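Local structure of ribonucleoside-diphosphate reductase small chain 2 (Saccharomyces cerevisiae, 1JK0) at residues I101-S105 and Y117-I121; A183-G187 and R220-T224; S227-F231 and L285-F289. The protein is required for proper folding of RNR2 and its assembly with the large subunits of ribonucleotide reductase, the enzyme that makes deoxyribonucleotides from ribonucleotides. All blocks are in the same frame, centred on the assembly; numbering follows the deposited sequence.

Contact 1: residues I101-S105 and Y117-I121; sequences IENFS and YGFQI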
loop_
_atom_site.group_PDB
_atom_site.type_symbol
_atom_site.label_atom_id
_atom_site.label_comp_id
_atom_site.label_asym_id
_atom_site.label_seq_id
_atom_site.Cartn_x
_atom_site.Cartn_y
_atom_site.Cartn_z
ATOM N N ILE B 101 -4.638 -7.513 9.841
ATOM C CA ILE B 101 -4.416 -6.072 9.925
ATOM C C ILE B 101 -5.212 -5.406 8.804
ATOM O O ILE B 101 -5.644 -4.268 8.925
ATOM C CB ILE B 101 -2.915 -5.731 9.759
ATOM C CG1 ILE B 101 -2.122 -6.309 10.933
ATOM C CG2 ILE B 101 -2.713 -4.230 9.700
ATOM C CD1 ILE B 101 -0.637 -5.999 10.904
ATOM N N GLU B 102 -5.395 -6.136 7.711
ATOM C CA GLU B 102 -6.160 -5.658 6.563
ATOM C C GLU B 102 -7.648 -5.488 6.907
ATOM O O GLU B 102 -8.300 -4.544 6.460
ATOM C CB GLU B 102 -6.044 -6.646 5.402
ATOM C CG GLU B 102 -4.790 -6.558 4.555
ATOM C CD GLU B 102 -3.569 -7.098 5.251
ATOM O OE1 GLU B 102 -3.716 -7.997 6.111
ATOM O OE2 GLU B 102 -2.455 -6.640 4.918
ATOM N N ASN B 103 -8.185 -6.416 7.692
ATOM C CA ASN B 103 -9.589 -6.350 8.066
ATOM C C ASN B 103 -9.855 -5.173 8.963
ATOM O O ASN B 103 -10.847 -4.477 8.787
ATOM C CB ASN B 103 -10.040 -7.630 8.771
ATOM C CG ASN B 103 -10.102 -8.810 7.840
ATOM O OD1 ASN B 103 -10.422 -8.664 6.653
ATOM N ND2 ASN B 103 -9.807 -10.000 8.369
ATOM N N PHE B 104 -8.983 -4.963 9.939
ATOM C CA PHE B 104 -9.153 -3.837 10.835
ATOM C C PHE B 104 -9.080 -2.544 10.033
ATOM O O PHE B 104 -9.876 -1.620 10.229
ATOM C CB PHE B 104 -8.083 -3.834 11.921
ATOM C CG PHE B 104 -8.353 -4.807 13.038
ATOM C CD1 PHE B 104 -8.126 -6.173 12.867
ATOM C CD2 PHE B 104 -8.860 -4.359 14.250
ATOM C CE1 PHE B 104 -8.402 -7.081 13.894
ATOM C CE2 PHE B 104 -9.137 -5.248 15.274
ATOM C CZ PHE B 104 -8.909 -6.617 15.099
ATOM N N SER B 105 -8.133 -2.498 9.106
ATOM C CA SER B 105 -7.934 -1.324 8.263
ATOM C C SER B 105 -9.144 -1.055 7.372
ATOM O O SER B 105 -9.438 0.091 7.036
ATOM C CB SER B 105 -6.677 -1.520 7.405
ATOM O OG SER B 105 -6.394 -0.370 6.636
ATOM N N TYR B 117 -2.199 1.908 9.277
ATOM C CA TYR B 117 -2.251 0.473 9.016
ATOM C C TYR B 117 -1.375 0.035 7.855
ATOM O O TYR B 117 -0.684 -0.984 7.945
ATOM C CB TYR B 117 -3.702 0.028 8.776
ATOM C CG TYR B 117 -4.452 -0.205 10.071
ATOM C CD1 TYR B 117 -3.814 -0.824 11.153
ATOM C CD2 TYR B 117 -5.783 0.179 10.217
ATOM C CE1 TYR B 117 -4.472 -1.053 12.338
ATOM C CE2 TYR B 117 -6.459 -0.055 11.416
ATOM C CZ TYR B 117 -5.798 -0.673 12.473
ATOM O OH TYR B 117 -6.446 -0.950 13.666
ATOM N N GLY B 118 -1.408 0.799 6.767
ATOM C CA GLY B 118 -0.591 0.469 5.619
ATOM C C GLY B 118 0.881 0.475 6.005
ATOM O O GLY B 118 1.697 -0.267 5.435
ATOM N N PHE B 119 1.219 1.309 6.986
ATOM C CA PHE B 119 2.593 1.426 7.436
ATOM C C PHE B 119 2.952 0.241 8.295
ATOM O O PHE B 119 4.049 -0.320 8.190
ATOM C CB PHE B 119 2.782 2.687 8.258
ATOM C CG PHE B 119 4.191 3.157 8.310
ATOM C CD1 PHE B 119 4.734 3.839 7.237
ATOM C CD2 PHE B 119 4.985 2.897 9.407
ATOM C CE1 PHE B 119 6.059 4.265 7.256
ATOM C CE2 PHE B 119 6.318 3.324 9.435
ATOM C CZ PHE B 119 6.852 4.006 8.353
ATOM N N GLN B 120 2.026 -0.131 9.163
ATOM C CA GLN B 120 2.245 -1.256 10.043
ATOM C C GLN B 120 2.502 -2.537 9.257
ATOM O O GLN B 120 3.517 -3.179 9.480
ATOM C CB GLN B 120 1.060 -1.426 10.986
ATOM C CG GLN B 120 1.180 -2.598 11.898
ATOM C CD GLN B 120 -0.009 -2.726 12.791
ATOM O OE1 GLN B 120 -0.225 -3.767 13.401
ATOM N NE2 GLN B 120 -0.797 -1.663 12.886
ATOM N N ILE B 121 1.626 -2.916 8.327
ATOM C CA ILE B 121 1.920 -4.148 7.591
ATOM C C ILE B 121 3.216 -3.981 6.820
ATOM O O ILE B 121 3.946 -4.950 6.635
ATOM C CB ILE B 121 0.819 -4.615 6.560
ATOM C CG1 ILE B 121 1.084 -3.993 5.197
ATOM C CG2 ILE B 121 -0.586 -4.324 7.076
ATOM C CD1 ILE B 121 0.229 -4.582 4.071
#
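Two helical segments run almost exactly antiparallel here, at 176°, with their axes 10.0 Å apart. Side chains fill the gap. Tyr117 comes first and faces Ser105, the closest backbone pair (CA to CA 6.0 Å). Its ring is wedged against the other helix: Tyr117 CD2 lies 3.3 Å from Ser105 CA, Tyr117 CD1 lies 3.9 Å from Ile101 CG2, and Tyr117 OH lies 3.7 Å from Phe104 CB. The Ile101 carbonyl oxygen sits over one face of this ring. One turn on, Gln120 packs its OE1 3.4 Å from Ile101 CD1. Ile121 completes the apolar patch, with its CG2 3.4 Å from Ile101 CG2. The more exposed Glu102 starts away from the other helix, but its end comes near, OE2 to Ile121 CD1 3.5 Å. The pair is a helical hairpin of the ferritin-like R2 fold, joining helix 101-107 to the long helix 111-138. Helix 175-188 packs on Ile101 and Phe104, and helix 207-232 meets Tyr117 and Gln120.

Contact 2: residues A183-G187 and R220-T224; sequences AAKEG and RGAYT
This is an antiparallel helix pair in the ferritin-like bundle of the R2 family. Helix 175-188 supplies Ala183-Gly187, and helix 207-232 supplies Arg220-Thr224. The axes of the two short segments approach to 8.6 Å, with their N-to-C directions at 169°. Ala183 faces Thr224, with their CA atoms 4.9 Å apart. Ala183 packs closely on Thr224: its CB is 3.6 Å from Thr224 CG2, and Ala183 O is 3.5 Å from the same Thr224 CG2. The helix then widens into a pi-type turn at 184-187. Phi falls to -97° at Glu186 and -105° at Gly187. Glu186 points at the other helix with chi1 t and chi2 p. Its CG is 3.9 Å from Tyr223 CB, and its OE2 lies at the edge of the Tyr223 ring. Glu186 OE2 is also 3.2 Å from Arg220 CD and makes a long salt bridge to Arg220 NE at 3.7 Å. That oxygen lies well out of the guanidinium plane, so only the charges attract. The stronger partner of Arg220 is Glu124, on helix 111-138. Arg220 (chi1 m, chi2 m) also lies about 4 Å, side chain to side chain, from Tyr131, the predicted active-site residue. Gly187 ends the segment. A CB there would clash with Thr224 OG1, so its bare backbone lets the helices close up. Thr224 takes chi1 m and points toward helix 175-188. Its OG1 donates a hydrogen bond to Arg220 O at 2.9 Å. Gly187 N stands 3.0 Å from Thr224 OG1 at a poor angle, and bonds instead to Ala183 O at 2.6 Å.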
loop_
_atom_site.group_PDB
_atom_site.type_symbol
_atom_site.label_atom_id
_atom_site.label_comp_id
_atom_site.label_asym_id
_atom_site.label_seq_id
_atom_site.Cartn_x
_atom_site.Cartn_y
_atom_site.Cartn_z
ATOM N N ALA B 183 -5.047 -6.018 20.385
ATOM C CA ALA B 183 -3.974 -5.485 21.225
ATOM C C ALA B 183 -3.306 -6.584 22.041
ATOM O O ALA B 183 -2.097 -6.543 22.287
ATOM C CB ALA B 183 -4.512 -4.411 22.155
ATOM N N ALA B 184 -4.111 -7.548 22.485
ATOM C CA ALA B 184 -3.598 -8.679 23.246
ATOM C C ALA B 184 -2.595 -9.347 22.332
ATOM O O ALA B 184 -1.441 -9.538 22.698
ATOM C CB ALA B 184 -4.727 -9.649 23.578
ATOM N N LYS B 185 -3.052 -9.671 21.125
ATOM C CA LYS B 185 -2.214 -10.322 20.122
ATOM C C LYS B 185 -1.002 -9.500 19.695
ATOM O O LYS B 185 -0.030 -10.036 19.149
ATOM C CB LYS B 185 -3.011 -10.644 18.856
ATOM C CG LYS B 185 -2.126 -11.341 17.840
ATOM C CD LYS B 185 -2.682 -11.381 16.445
ATOM C CE LYS B 185 -1.599 -11.851 15.490
ATOM N NZ LYS B 185 -0.357 -11.020 15.628
ATOM N N GLU B 186 -1.062 -8.200 19.938
ATOM C CA GLU B 186 0.017 -7.320 19.540
ATOM C C GLU B 186 0.995 -7.023 20.669
ATOM O O GLU B 186 2.209 -7.051 20.470
ATOM C CB GLU B 186 -0.578 -6.012 19.020
ATOM C CG GLU B 186 0.294 -5.294 18.035
ATOM C CD GLU B 186 0.535 -6.128 16.798
ATOM O OE1 GLU B 186 -0.462 -6.493 16.131
ATOM O OE2 GLU B 186 1.717 -6.418 16.501
ATOM N N GLY B 187 0.455 -6.738 21.852
ATOM C CA GLY B 187 1.292 -6.396 22.990
ATOM C C GLY B 187 1.466 -7.458 24.052
ATOM O O GLY B 187 2.566 -7.634 24.573
ATOM N N ARG B 220 6.039 -2.517 18.035
ATOM C CA ARG B 220 4.950 -3.400 18.433
ATOM C C ARG B 220 4.161 -2.696 19.529
ATOM O O ARG B 220 2.938 -2.803 19.604
ATOM C CB ARG B 220 5.509 -4.745 18.910
ATOM C CG ARG B 220 6.034 -5.643 17.780
ATOM C CD ARG B 220 4.884 -6.136 16.918
ATOM N NE ARG B 220 5.301 -6.829 15.696
ATOM C CZ ARG B 220 6.061 -7.922 15.651
ATOM N NH1 ARG B 220 6.365 -8.463 14.480
ATOM N NH2 ARG B 220 6.529 -8.468 16.765
ATOM N N GLY B 221 4.874 -1.953 20.363
ATOM C CA GLY B 221 4.218 -1.226 21.423
ATOM C C GLY B 221 3.280 -0.215 20.815
ATOM O O GLY B 221 2.112 -0.135 21.209
ATOM N N ALA B 222 3.789 0.558 19.851
ATOM C CA ALA B 222 2.989 1.573 19.166
ATOM C C ALA B 222 1.801 0.923 18.477
ATOM O O ALA B 222 0.679 1.396 18.609
ATOM C CB ALA B 222 3.821 2.313 18.145
ATOM N N TYR B 223 2.033 -0.159 17.738
ATOM C CA TYR B 223 0.920 -0.818 17.061
ATOM C C TYR B 223 -0.141 -1.260 18.081
ATOM O O TYR B 223 -1.328 -1.318 17.749
ATOM C CB TYR B 223 1.393 -2.032 16.236
ATOM C CG TYR B 223 2.463 -1.745 15.202
ATOM C CD1 TYR B 223 3.356 -2.742 14.821
ATOM C CD2 TYR B 223 2.610 -0.484 14.629
ATOM C CE1 TYR B 223 4.368 -2.496 13.909
ATOM C CE2 TYR B 223 3.619 -0.230 13.710
ATOM C CZ TYR B 223 4.496 -1.239 13.362
ATOM O OH TYR B 223 5.535 -1.008 12.494
ATOM N N THR B 224 0.268 -1.576 19.313
ATOM C CA THR B 224 -0.708 -1.995 20.325
ATOM C C THR B 224 -1.455 -0.759 20.807
ATOM O O THR B 224 -2.683 -0.763 20.905
ATOM C CB THR B 224 -0.044 -2.711 21.541
ATOM O OG1 THR B 224 0.665 -3.876 21.099
ATOM C CG2 THR B 224 -1.115 -3.167 22.537
#

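Contact 3: residues S227-F231 and L285-F289; sequences SCLLF and LLQGF
Phe289, Cys228 and Phe231 make most of this contact. Residues 227-231 are helical. Residues 285-288 form the last turn of helix 277-288, and Phe289 follows it with phi/psi of -97/4°. The nearest backbone pair is Cys228 and Phe289, CA to CA 6.1 Å. Phe289 (chi1 m, chi2 83°) lays its ring between the two other side chains. Cys228 (chi1 m) places SG over one ring face, 3.8 Å from the ring centroid and 29° off the normal, a Cys sulfur-aromatic contact. The nearest ring atom, Phe289 CE1, is 3.4 Å from Cys228 SG. Phe231 (chi1 t, chi2 80°) receives the edge of Phe289 on its face. This T-shaped stack has centroids 5.0 Å apart and planes at 73°, with Phe231 CG 3.5 Å from Phe289 CD2. Leu285 CD1 adds an apolar contact to Cys228 SG at 3.7 Å. The cluster joins the ends of helices 207-232 and 277-288. Helix 175-188 packs on Phe289 through Val180 and Ala183, and helix 240-258 meets Phe231 through Ile243.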
loop_
_atom_site.group_PDB
_atom_site.type_symbol
_atom_site.label_atom_id
_atom_site.label_comp_id
_atom_site.label_asym_id
_atom_site.label_seq_id
_atom_site.Cartn_x
_atom_site.Cartn_y
_atom_site.Cartn_z
ATOM N N SER B 227 -4.383 0.589 18.902
ATOM C CA SER B 227 -5.687 -0.017 19.129
ATOM C C SER B 227 -6.295 0.518 20.421
ATOM O O SER B 227 -7.513 0.560 20.571
ATOM C CB SER B 227 -5.573 -1.539 19.146
ATOM O OG SER B 227 -5.161 -2.014 17.867
ATOM N N CYS B 228 -5.452 0.948 21.354
ATOM C CA CYS B 228 -5.955 1.523 22.595
ATOM C C CYS B 228 -6.455 2.923 22.279
ATOM O O CYS B 228 -7.358 3.435 22.930
ATOM C CB CYS B 228 -4.858 1.579 23.651
ATOM S SG CYS B 228 -4.520 -0.022 24.397
ATOM N N LEU B 229 -5.855 3.535 21.265
ATOM C CA LEU B 229 -6.248 4.863 20.832
ATOM C C LEU B 229 -7.581 4.802 20.094
ATOM O O LEU B 229 -8.434 5.667 20.282
ATOM C CB LEU B 229 -5.190 5.458 19.912
ATOM C CG LEU B 229 -5.654 6.713 19.177
ATOM C CD1 LEU B 229 -6.093 7.750 20.180
ATOM C CD2 LEU B 229 -4.532 7.234 18.307
ATOM N N LEU B 230 -7.762 3.800 19.240
ATOM C CA LEU B 230 -9.024 3.680 18.523
ATOM C C LEU B 230 -10.098 3.398 19.557
ATOM O O LEU B 230 -11.062 4.157 19.699
ATOM C CB LEU B 230 -8.967 2.546 17.500
ATOM C CG LEU B 230 -8.003 2.825 16.345
ATOM C CD1 LEU B 230 -8.026 1.668 15.376
ATOM C CD2 LEU B 230 -8.399 4.121 15.649
ATOM N N PHE B 231 -9.911 2.310 20.295
ATOM C CA PHE B 231 -10.851 1.931 21.333
ATOM C C PHE B 231 -11.286 3.178 22.112
ATOM O O PHE B 231 -12.476 3.474 22.225
ATOM C CB PHE B 231 -10.202 0.937 22.295
ATOM C CG PHE B 231 -11.153 0.376 23.312
ATOM C CD1 PHE B 231 -12.014 -0.666 22.977
ATOM C CD2 PHE B 231 -11.210 0.909 24.593
ATOM C CE1 PHE B 231 -12.916 -1.168 23.902
ATOM C CE2 PHE B 231 -12.107 0.419 25.528
ATOM C CZ PHE B 231 -12.964 -0.622 25.186
ATOM N N LEU B 285 -1.846 -2.965 29.885
ATOM C CA LEU B 285 -2.773 -2.969 28.765
ATOM C C LEU B 285 -4.198 -2.935 29.309
ATOM O O LEU B 285 -5.073 -2.286 28.734
ATOM C CB LEU B 285 -2.579 -4.223 27.909
ATOM C CG LEU B 285 -3.468 -4.290 26.669
ATOM C CD1 LEU B 285 -3.080 -3.174 25.723
ATOM C CD2 LEU B 285 -3.314 -5.631 25.992
ATOM N N LEU B 286 -4.428 -3.636 30.417
ATOM C CA LEU B 286 -5.754 -3.662 31.022
ATOM C C LEU B 286 -6.150 -2.233 31.353
ATOM O O LEU B 286 -7.288 -1.818 31.131
ATOM C CB LEU B 286 -5.757 -4.512 32.298
ATOM C CG LEU B 286 -6.642 -5.767 32.294
ATOM C CD1 LEU B 286 -7.972 -5.462 31.617
ATOM C CD2 LEU B 286 -5.948 -6.892 31.564
ATOM N N GLN B 287 -5.192 -1.482 31.884
ATOM C CA GLN B 287 -5.423 -0.096 32.242
ATOM C C GLN B 287 -5.603 0.678 30.955
ATOM O O GLN B 287 -6.361 1.644 30.892
ATOM C CB GLN B 287 -4.223 0.447 33.006
ATOM C CG GLN B 287 -4.392 1.861 33.510
ATOM C CD GLN B 287 -3.172 2.335 34.280
ATOM O OE1 GLN B 287 -2.686 1.642 35.185
ATOM N NE2 GLN B 287 -2.676 3.523 33.933
ATOM N N GLY B 288 -4.893 0.228 29.927
ATOM C CA GLY B 288 -4.957 0.864 28.627
ATOM C C GLY B 288 -6.369 0.976 28.099
ATOM O O GLY B 288 -6.704 1.957 27.444
ATOM N N PHE B 289 -7.204 -0.019 28.372
ATOM C CA PHE B 289 -8.580 0.034 27.898
ATOM C C PHE B 289 -9.553 0.559 28.967
ATOM O O PHE B 289 -10.762 0.625 28.743
ATOM C CB PHE B 289 -9.020 -1.351 27.395
ATOM C CG PHE B 289 -8.275 -1.818 26.172
ATOM C CD1 PHE B 289 -7.034 -2.431 26.282
ATOM C CD2 PHE B 289 -8.798 -1.599 24.904
ATOM C CE1 PHE B 289 -6.325 -2.815 25.150
ATOM C CE2 PHE B 289 -8.094 -1.980 23.771
ATOM C CZ PHE B 289 -6.853 -2.588 23.898
#

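Contact 2 is the buried one, with its centre about 4 Å from the centre of the chain. Contacts 1 and 3 are partly buried, about 12 and 13 Å out. Contacts 2 and 3 both use helix 207-232, and their centres are 10 Å apart. Ala183 CB meets Phe289 CZ at 3.4 Å, and Thr224 CG2 meets Leu285 CD1 at 3.7 Å. Contact 1 joins other helices but touches both: Gln120 CD is 3.6 Å from Tyr223 CG, and Tyr117 OH is 3.5 Å from Leu230 CD1. The chemistry differs with place. Contact 2 brings charges together near Tyr131. Contact 1 is mainly aliphatic and tyrosine packing, and contact 3 is aromatic and sulfur.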